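Local atomic coordinates of putative endonuclease/exonuclease/phosphatase family protein (Bacteroides thetaiotaomicron, PDB entry 3MPR), a protein that probably acts as a metal-dependent nuclease of the endonuclease/exonuclease/phosphatase family, cleaving phosphodiester bonds, although its natural substrate is not established. Residues L137-H142 / L171-T176; L7-Y12 / D228-S233; G99-S104 / C122-F127; F47-C52 / A85-T90; S154-Q159 / Y188-S193. One frame throughout, in Å; residues are numbered along the deposited sequence.

Interaction 1: L137-H142 / L171-T176; sequences LFFNLH and LPAILT
The hydroxyl of Thr176 donates to the side-chain oxygen of Asn140, OG1 to OD1 2.8 Å, from above the carbonyl plane, 41° out of it. Thr176 OG1 lies between its backbone N and carbonyl carbon (chi1 60°), leaving CG2 anti to the carbonyl carbon, where it meets the Phe138 ring obliquely, 3.6 Å from CZ; Ile174 CG2 reaches CE2 of that ring at 3.7 Å. On the face that carries Leu137, Phe139 and Leu175, Leu175 CD1 packs against Phe139 CB at 3.7 Å, and Leu171, from the loop leading into the strand, crosses Leu137 at about a right angle, CD1 to CG 3.8 Å. The two strands are the parallel pair of a beta-alpha-beta unit in the DNase I-like sandwich, and the intervening helix 148-164 brings Met162 against Phe139, Ala173 and Leu175. Backbone bonds alternate between the strands: Phe139 N reaches Ile174 O at 2.7 Å, while Leu141 N to Thr176 O is longer at 3.2 Å and bent (143° at the hydrogen). Further out, Asn140 OD1 also accepts from Gln50 NE2 and ND2 donates to Thr49 O, so the buried amide's rotation is fixed by Thr176 together with strand 46-50 of the facing sheet.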
# COMPACT_ATOMS: atom_id res chain seq x y z
N LEU A 137 17.84 17.96 -3.59
CA LEU A 137 18.53 17.51 -2.39
C LEU A 137 17.59 16.63 -1.58
O LEU A 137 16.40 16.90 -1.49
CB LEU A 137 18.95 18.70 -1.51
CG LEU A 137 19.98 19.63 -2.14
CD1 LEU A 137 20.12 20.92 -1.30
CD2 LEU A 137 21.32 18.89 -2.24
N PHE A 138 18.13 15.56 -1.00
CA PHE A 138 17.36 14.69 -0.11
C PHE A 138 18.13 14.57 1.20
O PHE A 138 19.26 14.10 1.20
CB PHE A 138 17.23 13.31 -0.77
CG PHE A 138 16.19 12.42 -0.14
CD1 PHE A 138 16.44 11.77 1.06
CD2 PHE A 138 15.00 12.17 -0.79
CE1 PHE A 138 15.49 10.93 1.63
CE2 PHE A 138 14.04 11.32 -0.23
CZ PHE A 138 14.29 10.71 0.98
N PHE A 139 17.52 15.01 2.30
CA PHE A 139 18.14 14.96 3.62
C PHE A 139 17.41 13.95 4.49
O PHE A 139 16.20 13.81 4.35
CB PHE A 139 18.00 16.31 4.32
CG PHE A 139 18.79 17.42 3.70
CD1 PHE A 139 18.30 18.12 2.62
CD2 PHE A 139 20.03 17.78 4.22
CE1 PHE A 139 19.05 19.16 2.06
CE2 PHE A 139 20.77 18.81 3.67
CZ PHE A 139 20.27 19.50 2.59
N ASN A 140 18.13 13.31 5.41
CA ASN A 140 17.52 12.33 6.30
C ASN A 140 18.20 12.38 7.66
O ASN A 140 19.42 12.49 7.73
CB ASN A 140 17.64 10.94 5.67
CG ASN A 140 17.06 9.85 6.53
OD1 ASN A 140 15.94 9.96 7.03
ND2 ASN A 140 17.82 8.76 6.69
N LEU A 141 17.43 12.31 8.74
CA LEU A 141 18.01 12.44 10.07
C LEU A 141 17.20 11.72 11.14
O LEU A 141 16.11 11.20 10.87
CB LEU A 141 18.18 13.93 10.46
CG LEU A 141 16.93 14.83 10.50
CD1 LEU A 141 16.05 14.56 11.73
CD2 LEU A 141 17.33 16.29 10.50
N HIS A 142 17.74 11.70 12.34
CA HIS A 142 17.08 11.13 13.51
C HIS A 142 17.44 12.04 14.67
O HIS A 142 18.60 12.11 15.07
CB HIS A 142 17.58 9.71 13.76
CG HIS A 142 16.86 9.01 14.87
ND1 HIS A 142 17.04 7.67 15.15
CD2 HIS A 142 15.96 9.46 15.77
CE1 HIS A 142 16.28 7.33 16.18
NE2 HIS A 142 15.62 8.40 16.58
N LEU A 171 18.23 24.63 -5.19
CA LEU A 171 17.82 23.24 -5.34
C LEU A 171 16.65 22.92 -4.42
O LEU A 171 16.70 23.23 -3.23
CB LEU A 171 18.97 22.28 -5.00
CG LEU A 171 20.18 22.23 -5.93
CD1 LEU A 171 21.13 21.16 -5.45
CD2 LEU A 171 19.75 21.97 -7.37
N PRO A 172 15.59 22.31 -4.96
CA PRO A 172 14.47 21.87 -4.11
C PRO A 172 14.95 20.78 -3.17
O PRO A 172 15.86 20.03 -3.54
CB PRO A 172 13.46 21.28 -5.10
CG PRO A 172 13.92 21.72 -6.45
CD PRO A 172 15.40 21.92 -6.37
N ALA A 173 14.36 20.68 -1.99
CA ALA A 173 14.80 19.72 -1.00
C ALA A 173 13.66 18.87 -0.47
O ALA A 173 12.51 19.31 -0.42
CB ALA A 173 15.51 20.43 0.16
N ILE A 174 14.01 17.65 -0.09
CA ILE A 174 13.12 16.73 0.59
C ILE A 174 13.85 16.35 1.86
O ILE A 174 15.03 16.01 1.80
CB ILE A 174 12.90 15.47 -0.25
CG1 ILE A 174 12.25 15.85 -1.59
CG2 ILE A 174 12.10 14.42 0.55
CD1 ILE A 174 12.17 14.70 -2.61
N LEU A 175 13.16 16.40 2.99
CA LEU A 175 13.73 16.06 4.30
C LEU A 175 12.89 14.99 4.99
O LEU A 175 11.70 15.22 5.24
CB LEU A 175 13.78 17.31 5.20
CG LEU A 175 14.04 17.10 6.70
CD1 LEU A 175 15.43 16.54 6.95
CD2 LEU A 175 13.85 18.42 7.47
N THR A 176 13.48 13.82 5.26
CA THR A 176 12.79 12.73 5.97
C THR A 176 13.45 12.52 7.31
O THR A 176 14.54 13.02 7.56
CB THR A 176 12.88 11.39 5.20
OG1 THR A 176 14.26 11.01 5.05
CG2 THR A 176 12.25 11.51 3.81

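Interaction 2: L7-Y12 / D228-S233; sequences LTVASY and DHIFVS
Ile230 meets Val9, Ala10 and Ser11 in the buried interface between the two beta sheets of the DNase I-like sandwich. Strand 5-13 belongs to one sheet and strand 228-232 to the other; the axes of their short segments come within 7.2 Å and run at 144° to each other, with no direct hydrogen bond between them. Apolar packing carries the contact, most of it from Ile230. Its CD1 is anti to CA (chi2 -176°), an extended chain that brings the terminal methyl up to the facing backbone, 3.7 Å from Ala10 CA and 3.8 Å from Ser11 N. Val9 turns one branch toward the same isoleucine, CG2 lying 4.0 Å from Ile230 CD1, and Val285 of the adjoining strand 283-289 touches both residues. Beside them Ser11 CB rests on Ile230 CG1 at 3.9 Å, where Thr176 of strand 173-178 also packs against both side chains. The polar end of the contact is different in kind. Ser11 OG and Asp228 approach one another through a water, and the other carboxylate oxygen, Asp228 OD1, is hydrogen-bonded to Thr213 OG1. The bridging water lies 2.7 Å from Asp228 OD2 and 2.7 Å from Ser11 OG.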
# COMPACT_ATOMS: atom_id res chain seq x y z
N LEU A 7 8.04 11.44 -8.27
CA LEU A 7 8.87 10.69 -7.33
C LEU A 7 8.02 10.05 -6.23
O LEU A 7 7.12 10.68 -5.69
CB LEU A 7 9.84 11.66 -6.63
CG LEU A 7 10.93 12.34 -7.44
CD1 LEU A 7 11.67 13.32 -6.55
CD2 LEU A 7 11.88 11.31 -8.02
N THR A 8 8.35 8.82 -5.86
CA THR A 8 7.77 8.25 -4.65
C THR A 8 8.86 8.17 -3.59
O THR A 8 9.88 7.52 -3.80
CB THR A 8 7.23 6.85 -4.90
OG1 THR A 8 6.15 6.94 -5.82
CG2 THR A 8 6.73 6.23 -3.59
N VAL A 9 8.65 8.85 -2.47
CA VAL A 9 9.66 8.87 -1.42
C VAL A 9 9.05 8.33 -0.14
O VAL A 9 7.82 8.22 -0.03
CB VAL A 9 10.23 10.28 -1.19
CG1 VAL A 9 10.80 10.84 -2.50
CG2 VAL A 9 9.16 11.22 -0.61
N ALA A 10 9.90 7.94 0.80
CA ALA A 10 9.46 7.41 2.09
C ALA A 10 10.45 7.74 3.19
O ALA A 10 11.62 8.06 2.94
CB ALA A 10 9.26 5.91 2.00
N SER A 11 9.95 7.67 4.42
CA SER A 11 10.77 7.76 5.62
C SER A 11 10.39 6.54 6.45
O SER A 11 9.21 6.26 6.67
CB SER A 11 10.45 9.04 6.39
OG SER A 11 11.28 9.15 7.55
N TYR A 12 11.38 5.78 6.90
CA TYR A 12 11.08 4.53 7.61
C TYR A 12 12.15 4.25 8.64
O TYR A 12 13.30 3.97 8.28
CB TYR A 12 11.03 3.38 6.61
CG TYR A 12 10.26 2.15 7.04
CD1 TYR A 12 9.65 2.07 8.28
CD2 TYR A 12 10.13 1.07 6.18
CE1 TYR A 12 8.93 0.94 8.66
CE2 TYR A 12 9.42 -0.08 6.55
CZ TYR A 12 8.83 -0.14 7.79
OH TYR A 12 8.12 -1.27 8.15
N ASP A 228 7.46 10.85 12.60
CA ASP A 228 8.22 10.65 11.38
C ASP A 228 7.56 11.52 10.33
O ASP A 228 6.36 11.40 10.11
CB ASP A 228 8.15 9.17 10.97
CG ASP A 228 8.64 8.26 12.07
OD1 ASP A 228 7.81 7.70 12.82
OD2 ASP A 228 9.88 8.13 12.20
N HIS A 229 8.34 12.39 9.69
CA HIS A 229 7.78 13.35 8.75
C HIS A 229 8.54 13.31 7.44
O HIS A 229 9.70 12.89 7.39
CB HIS A 229 7.91 14.79 9.29
CG HIS A 229 7.30 15.00 10.64
ND1 HIS A 229 5.94 14.93 10.86
CD2 HIS A 229 7.86 15.31 11.83
CE1 HIS A 229 5.70 15.18 12.13
NE2 HIS A 229 6.85 15.41 12.74
N ILE A 230 7.87 13.78 6.40
CA ILE A 230 8.55 14.12 5.16
C ILE A 230 8.23 15.58 4.86
O ILE A 230 7.08 15.92 4.59
CB ILE A 230 8.11 13.21 4.00
CG1 ILE A 230 8.47 11.75 4.35
CG2 ILE A 230 8.79 13.63 2.70
CD1 ILE A 230 8.16 10.74 3.22
N PHE A 231 9.24 16.45 4.97
CA PHE A 231 9.08 17.87 4.69
C PHE A 231 9.65 18.12 3.30
O PHE A 231 10.66 17.51 2.92
CB PHE A 231 9.89 18.70 5.70
CG PHE A 231 9.40 18.59 7.12
CD1 PHE A 231 8.22 19.22 7.52
CD2 PHE A 231 10.13 17.89 8.07
CE1 PHE A 231 7.78 19.14 8.83
CE2 PHE A 231 9.70 17.81 9.38
CZ PHE A 231 8.52 18.45 9.77
N VAL A 232 9.02 19.01 2.54
CA VAL A 232 9.49 19.30 1.19
C VAL A 232 9.47 20.79 0.90
O VAL A 232 8.69 21.53 1.48
CB VAL A 232 8.64 18.57 0.11
CG1 VAL A 232 8.70 17.06 0.30
CG2 VAL A 232 7.20 19.05 0.13
N SER A 233 10.31 21.22 -0.03
CA SER A 233 10.23 22.61 -0.48
C SER A 233 8.84 22.87 -1.07
O SER A 233 8.22 21.98 -1.64
CB SER A 233 11.32 22.90 -1.52
OG SER A 233 12.62 22.64 -1.02
O HOH W 1 10.85 7.69 9.76

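Interaction 3: G99-S104 / C122-F127; sequences GDFWLS and CSWGHF
Trp124 lays its indole flat over the backbone of Gly99, whose N sits 3.4 Å above the ring, over its centre. Trp124 CG lies between its own backbone N and carbonyl carbon (chi1 61°), which sets CG on the side of the neighbouring strand; a side chain on Gly99 would collide with the indole. In the aromatic contacts, Cys122 CB stands over one face of the Phe101 ring, 3.9 Å from its centroid, with SG placed obliquely 3.4 Å from CZ. Phe101 CD1 in turn touches Trp124 CD1 at 3.8 Å, the ring planes being inclined at 40°. Among the polar contacts, Ser123 OG donates to the anti lone pair of Asp100 OD2 at 2.6 Å, and that oxygen also accepts from Val72 N. Trp124 NE1 donates to a water at the indole edge, 2.9 Å away. An alanine in place of Trp124 would probably leave the Gly99 backbone without its cover, this water without the indole N-H and Phe101 with a gap beside it. Paired backbone bonds join Gly99 to Trp124 and Phe101 to Cys122. A glycine shielded by an aromatic ring from the next strand is a recurrent antiparallel-sheet pairing, here joining outermost strand 93-102 to strand 121-129.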
# COMPACT_ATOMS: atom_id res chain seq x y z
N GLY A 99 26.88 13.64 1.34
CA GLY A 99 27.61 14.01 2.54
C GLY A 99 26.85 13.70 3.82
O GLY A 99 25.77 13.10 3.80
N ASP A 100 27.43 14.11 4.94
CA ASP A 100 26.81 13.93 6.25
C ASP A 100 27.28 15.07 7.13
O ASP A 100 28.41 15.54 6.98
CB ASP A 100 27.26 12.61 6.90
CG ASP A 100 27.26 11.44 5.93
OD1 ASP A 100 28.24 11.31 5.17
OD2 ASP A 100 26.27 10.66 5.92
N PHE A 101 26.43 15.51 8.04
CA PHE A 101 26.83 16.46 9.06
C PHE A 101 26.15 16.09 10.38
O PHE A 101 25.03 15.57 10.39
CB PHE A 101 26.52 17.92 8.64
CG PHE A 101 25.07 18.19 8.29
CD1 PHE A 101 24.60 18.00 7.00
CD2 PHE A 101 24.19 18.68 9.25
CE1 PHE A 101 23.27 18.27 6.68
CE2 PHE A 101 22.86 18.94 8.94
CZ PHE A 101 22.41 18.74 7.65
N TRP A 102 26.84 16.34 11.50
CA TRP A 102 26.25 16.09 12.81
C TRP A 102 25.40 17.26 13.25
O TRP A 102 25.67 18.40 12.88
CB TRP A 102 27.34 15.75 13.85
CG TRP A 102 27.82 14.34 13.69
CD1 TRP A 102 27.41 13.25 14.40
CD2 TRP A 102 28.73 13.85 12.70
NE1 TRP A 102 28.02 12.12 13.93
CE2 TRP A 102 28.84 12.46 12.89
CE3 TRP A 102 29.47 14.45 11.68
CZ2 TRP A 102 29.66 11.66 12.10
CZ3 TRP A 102 30.30 13.65 10.89
CH2 TRP A 102 30.38 12.28 11.11
N LEU A 103 24.35 16.98 14.01
CA LEU A 103 23.44 18.02 14.45
C LEU A 103 24.00 18.62 15.73
O LEU A 103 23.62 18.25 16.84
CB LEU A 103 22.04 17.44 14.66
CG LEU A 103 21.48 16.75 13.41
CD1 LEU A 103 20.13 16.09 13.68
CD2 LEU A 103 21.40 17.74 12.23
N SER A 104 24.95 19.54 15.57
CA SER A 104 25.65 20.13 16.70
C SER A 104 26.29 21.46 16.31
O SER A 104 26.19 21.90 15.16
CB SER A 104 26.73 19.18 17.22
OG SER A 104 27.83 19.12 16.32
N CYS A 122 22.83 13.80 10.22
CA CYS A 122 21.99 14.01 9.06
C CYS A 122 22.82 13.65 7.84
O CYS A 122 23.92 14.16 7.66
CB CYS A 122 21.53 15.47 8.98
SG CYS A 122 20.60 15.85 7.50
N SER A 123 22.31 12.72 7.03
CA SER A 123 22.96 12.33 5.79
C SER A 123 22.14 12.87 4.63
O SER A 123 20.92 12.97 4.70
CB SER A 123 23.09 10.81 5.68
OG SER A 123 23.85 10.29 6.75
N TRP A 124 22.82 13.20 3.53
CA TRP A 124 22.13 13.82 2.42
C TRP A 124 22.77 13.41 1.11
O TRP A 124 23.92 12.94 1.07
CB TRP A 124 22.15 15.35 2.58
CG TRP A 124 23.56 15.90 2.60
CD1 TRP A 124 24.37 16.07 3.69
CD2 TRP A 124 24.33 16.31 1.47
NE1 TRP A 124 25.60 16.57 3.30
CE2 TRP A 124 25.59 16.74 1.94
CE3 TRP A 124 24.06 16.38 0.09
CZ2 TRP A 124 26.58 17.21 1.08
CZ3 TRP A 124 25.04 16.85 -0.76
CH2 TRP A 124 26.29 17.26 -0.26
N GLY A 125 22.00 13.57 0.05
CA GLY A 125 22.52 13.40 -1.29
C GLY A 125 21.90 14.44 -2.19
O GLY A 125 20.73 14.80 -2.03
N HIS A 126 22.70 14.95 -3.11
CA HIS A 126 22.22 15.76 -4.23
C HIS A 126 22.02 14.79 -5.38
O HIS A 126 22.99 14.25 -5.92
CB HIS A 126 23.30 16.81 -4.56
CG HIS A 126 23.02 17.64 -5.77
ND1 HIS A 126 23.76 18.77 -6.07
CD2 HIS A 126 22.13 17.50 -6.78
CE1 HIS A 126 23.33 19.29 -7.20
NE2 HIS A 126 22.34 18.54 -7.65
N PHE A 127 20.76 14.52 -5.73
CA PHE A 127 20.44 13.53 -6.76
C PHE A 127 20.05 14.15 -8.09
O PHE A 127 19.58 15.28 -8.14
CB PHE A 127 19.28 12.64 -6.29
CG PHE A 127 19.64 11.74 -5.16
CD1 PHE A 127 19.51 12.17 -3.86
CD2 PHE A 127 20.10 10.45 -5.40
CE1 PHE A 127 19.86 11.35 -2.81
CE2 PHE A 127 20.45 9.61 -4.34
CZ PHE A 127 20.33 10.07 -3.05
O HOH W 2 27.62 17.80 4.98

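Interaction 4: F47-C52 / A85-T90; sequences FGTQEC and AIFYRT
The rings of Phe47 and Phe87, on two antiparallel strands in one sheet of the DNase I-like sandwich, are almost parallel, their planes 11° apart, yet slid so far that they barely overlap, with centroids 5.2 Å apart. What lies over the Phe47 face is instead the CB of Phe87, 3.3 Å above the plane and displaced toward the rim, a CH-pi contact. Thr49 CG2 approaches the Phe87 ring obliquely, 3.7 Å from CD1, while Phe44 meets Phe47 edge-to-face. Phe47 and Phe87 form a hydrogen-bonded pair, and Gly48 faces Ile86 in the adjacent non-hydrogen-bonded one. Helix 54-63 packs on Phe87 through Leu57 and Met60. Where the pairing ends, Ala85 O is gripped twice by a single residue, by Thr49 N at 2.9 Å and by Thr49 OG1 at 2.7 Å. Thr49 OG1 is set between its own backbone N and carbonyl carbon (chi1 65°), which lets hydroxyl and amide converge on one acceptor. Just beyond comes Glu51, a magnesium ligand though no metal is bound here; its carboxylate is held by Arg15 and Asn13. The turn is tied back by a water that donates to Thr49 OG1 at 2.9 Å and accepts from Cys52 N at 3.2 Å.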
# COMPACT_ATOMS: atom_id res chain seq x y z
N PHE A 47 14.32 6.52 -0.23
CA PHE A 47 13.79 6.63 1.12
C PHE A 47 14.87 6.80 2.17
O PHE A 47 15.96 6.28 2.02
CB PHE A 47 12.86 5.44 1.46
CG PHE A 47 13.51 4.07 1.37
CD1 PHE A 47 13.72 3.45 0.15
CD2 PHE A 47 13.83 3.37 2.53
CE1 PHE A 47 14.28 2.18 0.09
CE2 PHE A 47 14.38 2.11 2.47
CZ PHE A 47 14.60 1.51 1.24
N GLY A 48 14.55 7.56 3.21
CA GLY A 48 15.41 7.75 4.36
C GLY A 48 15.08 6.68 5.37
O GLY A 48 13.91 6.35 5.60
N THR A 49 16.12 6.11 5.96
CA THR A 49 15.96 5.14 7.03
C THR A 49 16.62 5.65 8.31
O THR A 49 17.51 6.49 8.26
CB THR A 49 16.61 3.79 6.68
OG1 THR A 49 18.03 3.96 6.55
CG2 THR A 49 16.02 3.24 5.37
N GLN A 50 16.19 5.14 9.46
CA GLN A 50 16.86 5.48 10.70
C GLN A 50 17.15 4.21 11.51
O GLN A 50 16.49 3.17 11.33
CB GLN A 50 16.05 6.49 11.52
CG GLN A 50 15.64 7.74 10.74
CD GLN A 50 14.39 7.56 9.90
OE1 GLN A 50 13.42 6.92 10.34
NE2 GLN A 50 14.38 8.12 8.70
N GLU A 51 18.17 4.30 12.36
CA GLU A 51 18.53 3.28 13.35
C GLU A 51 19.35 2.09 12.88
O GLU A 51 19.69 1.23 13.68
CB GLU A 51 17.32 2.79 14.14
CG GLU A 51 16.72 3.85 15.04
CD GLU A 51 15.83 3.28 16.14
OE1 GLU A 51 16.06 2.12 16.58
OE2 GLU A 51 14.92 4.01 16.59
N CYS A 52 19.67 2.00 11.59
CA CYS A 52 20.39 0.83 11.12
C CYS A 52 21.87 0.84 11.49
O CYS A 52 22.57 1.80 11.24
CB CYS A 52 20.30 0.71 9.61
SG CYS A 52 18.67 0.18 9.04
N ALA A 85 20.79 6.34 6.96
CA ALA A 85 21.11 5.97 5.59
C ALA A 85 19.96 6.24 4.62
O ALA A 85 18.80 6.02 4.96
CB ALA A 85 21.51 4.51 5.52
N ILE A 86 20.30 6.72 3.43
CA ILE A 86 19.32 6.95 2.35
C ILE A 86 19.47 5.87 1.28
O ILE A 86 20.58 5.64 0.79
CB ILE A 86 19.51 8.35 1.72
CG1 ILE A 86 19.27 9.44 2.77
CG2 ILE A 86 18.59 8.56 0.51
CD1 ILE A 86 19.89 10.81 2.40
N PHE A 87 18.38 5.17 0.97
CA PHE A 87 18.37 4.14 -0.07
C PHE A 87 17.73 4.72 -1.32
O PHE A 87 16.80 5.51 -1.23
CB PHE A 87 17.57 2.91 0.38
CG PHE A 87 18.30 2.00 1.34
CD1 PHE A 87 18.43 2.33 2.68
CD2 PHE A 87 18.83 0.80 0.90
CE1 PHE A 87 19.09 1.51 3.55
CE2 PHE A 87 19.49 -0.04 1.78
CZ PHE A 87 19.62 0.32 3.11
N TYR A 88 18.21 4.31 -2.50
CA TYR A 88 17.64 4.82 -3.74
C TYR A 88 17.81 3.79 -4.85
O TYR A 88 18.68 2.93 -4.78
CB TYR A 88 18.28 6.15 -4.14
CG TYR A 88 19.75 6.00 -4.46
CD1 TYR A 88 20.68 5.88 -3.44
CD2 TYR A 88 20.19 5.96 -5.77
CE1 TYR A 88 22.04 5.73 -3.73
CE2 TYR A 88 21.54 5.81 -6.06
CZ TYR A 88 22.45 5.70 -5.03
OH TYR A 88 23.79 5.54 -5.29
N ARG A 89 16.94 3.87 -5.87
CA ARG A 89 17.03 2.96 -7.02
C ARG A 89 18.14 3.43 -7.94
O ARG A 89 18.09 4.55 -8.43
CB ARG A 89 15.72 2.96 -7.80
CG ARG A 89 14.61 2.21 -7.11
CD ARG A 89 13.48 1.94 -8.07
NE ARG A 89 13.92 1.12 -9.20
CZ ARG A 89 13.07 0.50 -10.01
NH1 ARG A 89 11.77 0.59 -9.80
NH2 ARG A 89 13.53 -0.23 -11.03
N THR A 90 19.13 2.58 -8.18
CA THR A 90 20.28 3.03 -8.96
C THR A 90 19.90 3.23 -10.43
O THR A 90 20.53 4.01 -11.15
CB THR A 90 21.50 2.09 -8.84
OG1 THR A 90 21.14 0.78 -9.28
CG2 THR A 90 22.00 2.03 -7.41
O HOH W 3 19.66 3.82 8.93

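Interaction 5: S154-Q159 / Y188-S193; sequences SAFLVQ and YDAFVS
Ala155 and Val158, which both touch Phe191, sit on a helical turn fastened by the bond from Val158 N to Ser154 O, 2.9 Å. Helices 148-164 and 186-192 pack side by side in the layer on the outer face of a sheet of the DNase I-like sandwich. The short segments run in nearly the same direction, 24° apart, with axes 9.0 Å from each other at closest. Two alanines permit the approach: Ala155 CB and Ala190 CB meet at 3.5 Å. The Ala155 methyl also presses on the face of the Phe191 ring, 3.4 Å above the plane and offset toward the rim, a CH-pi contact. Phe191 CG is anti to its carbonyl carbon (chi1 -68°), which sets CG beside the backbone N; the ring beyond reaches helix 148-164. Beneath, the Phe191 ring stacks with that of Phe231 on strand 228-232 and meets Phe179, so it fills the angle between the two helices and the sheet. An alanine in place of Phe191 would probably open a gap there, leaving the Ala155 methyl without its ring and Phe231 without its stacking partner. Toward solvent, the ring of Phe156 meets Ala190 obliquely, CE2 to CB 3.9 Å. On the buried side, Val158 CB lies at the edge of the Phe191 ring, 4.4 Å from CE1.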
# COMPACT_ATOMS: atom_id res chain seq x y z
N SER A 154 18.79 22.12 15.61
CA SER A 154 18.98 21.21 14.49
C SER A 154 18.12 21.63 13.30
O SER A 154 18.58 21.62 12.15
CB SER A 154 18.66 19.77 14.90
OG SER A 154 19.67 19.26 15.76
N ALA A 155 16.88 21.99 13.57
CA ALA A 155 15.97 22.36 12.49
C ALA A 155 16.54 23.50 11.67
O ALA A 155 16.50 23.48 10.43
CB ALA A 155 14.59 22.71 13.04
N PHE A 156 17.09 24.50 12.35
CA PHE A 156 17.65 25.65 11.64
C PHE A 156 18.99 25.37 10.95
O PHE A 156 19.27 25.92 9.90
CB PHE A 156 17.71 26.88 12.56
CG PHE A 156 16.36 27.40 12.91
CD1 PHE A 156 15.57 28.00 11.94
CD2 PHE A 156 15.85 27.26 14.19
CE1 PHE A 156 14.31 28.47 12.25
CE2 PHE A 156 14.58 27.72 14.50
CZ PHE A 156 13.82 28.33 13.53
N LEU A 157 19.79 24.48 11.53
CA LEU A 157 21.03 24.05 10.89
C LEU A 157 20.72 23.31 9.59
O LEU A 157 21.37 23.49 8.57
CB LEU A 157 21.83 23.16 11.82
CG LEU A 157 22.97 22.34 11.21
CD1 LEU A 157 24.03 23.25 10.59
CD2 LEU A 157 23.59 21.41 12.26
N VAL A 158 19.70 22.46 9.63
CA VAL A 158 19.31 21.76 8.41
C VAL A 158 18.89 22.75 7.33
O VAL A 158 19.30 22.63 6.18
CB VAL A 158 18.24 20.68 8.68
CG1 VAL A 158 17.65 20.19 7.38
CG2 VAL A 158 18.87 19.53 9.46
N GLN A 159 18.10 23.75 7.71
CA GLN A 159 17.68 24.75 6.74
C GLN A 159 18.89 25.56 6.21
O GLN A 159 18.92 25.92 5.05
CB GLN A 159 16.60 25.65 7.35
CG GLN A 159 15.30 24.88 7.62
CD GLN A 159 14.35 25.62 8.53
OE1 GLN A 159 14.02 25.15 9.62
NE2 GLN A 159 13.88 26.77 8.08
N TYR A 188 8.99 21.03 15.37
CA TYR A 188 8.15 20.86 14.19
C TYR A 188 7.88 22.24 13.57
O TYR A 188 8.06 22.46 12.35
CB TYR A 188 6.84 20.15 14.55
CG TYR A 188 5.83 20.08 13.42
CD1 TYR A 188 4.94 21.12 13.20
CD2 TYR A 188 5.79 18.99 12.55
CE1 TYR A 188 4.03 21.08 12.16
CE2 TYR A 188 4.88 18.94 11.50
CZ TYR A 188 4.00 19.99 11.32
OH TYR A 188 3.08 19.97 10.30
N ASP A 189 7.45 23.18 14.41
CA ASP A 189 7.17 24.54 13.97
C ASP A 189 8.41 25.14 13.32
O ASP A 189 8.30 25.95 12.41
CB ASP A 189 6.77 25.44 15.14
CG ASP A 189 5.53 24.96 15.87
OD1 ASP A 189 4.76 24.15 15.31
OD2 ASP A 189 5.32 25.41 17.02
N ALA A 190 9.58 24.76 13.81
CA ALA A 190 10.82 25.34 13.29
C ALA A 190 11.00 25.09 11.79
O ALA A 190 11.54 25.94 11.07
CB ALA A 190 12.02 24.87 14.09
N PHE A 191 10.52 23.95 11.31
CA PHE A 191 10.63 23.64 9.88
C PHE A 191 9.60 24.37 9.01
O PHE A 191 9.91 24.74 7.88
CB PHE A 191 10.54 22.12 9.63
CG PHE A 191 11.72 21.35 10.15
CD1 PHE A 191 12.93 21.38 9.48
CD2 PHE A 191 11.63 20.59 11.30
CE1 PHE A 191 14.04 20.68 9.94
CE2 PHE A 191 12.73 19.88 11.78
CZ PHE A 191 13.93 19.92 11.10
N VAL A 192 8.39 24.55 9.53
CA VAL A 192 7.28 24.94 8.67
C VAL A 192 6.70 26.34 8.87
O VAL A 192 5.99 26.83 7.99
CB VAL A 192 6.08 23.97 8.80
CG1 VAL A 192 6.47 22.57 8.35
CG2 VAL A 192 5.55 23.96 10.24
N SER A 193 6.97 26.96 10.02
CA SER A 193 6.28 28.20 10.38
C SER A 193 6.53 29.36 9.43
O SER A 193 5.69 30.25 9.32
CB SER A 193 6.63 28.64 11.80
OG SER A 193 7.94 29.20 11.82

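How the interactions relate
From the N terminus, strand 5-13 opens the long loop that interaction 2 closes only at strand 228-232, joining the facing sheets; the other four contacts all nest inside it. Interaction 4 closes first, pairing neighbouring strands of the sheet that also holds strand 5-13. Interaction 3 follows in series, then interaction 1, both within the second sheet, where strands 121-129 and 135-142 are neighbours. Interaction 5 crosses interaction 1, since helix 148-164 lies between the two strands of the beta-alpha-beta unit and helix 186-192 comes after it. The sheets meet again where Ile86 of interaction 4 packs on strand 121-129 of interaction 3.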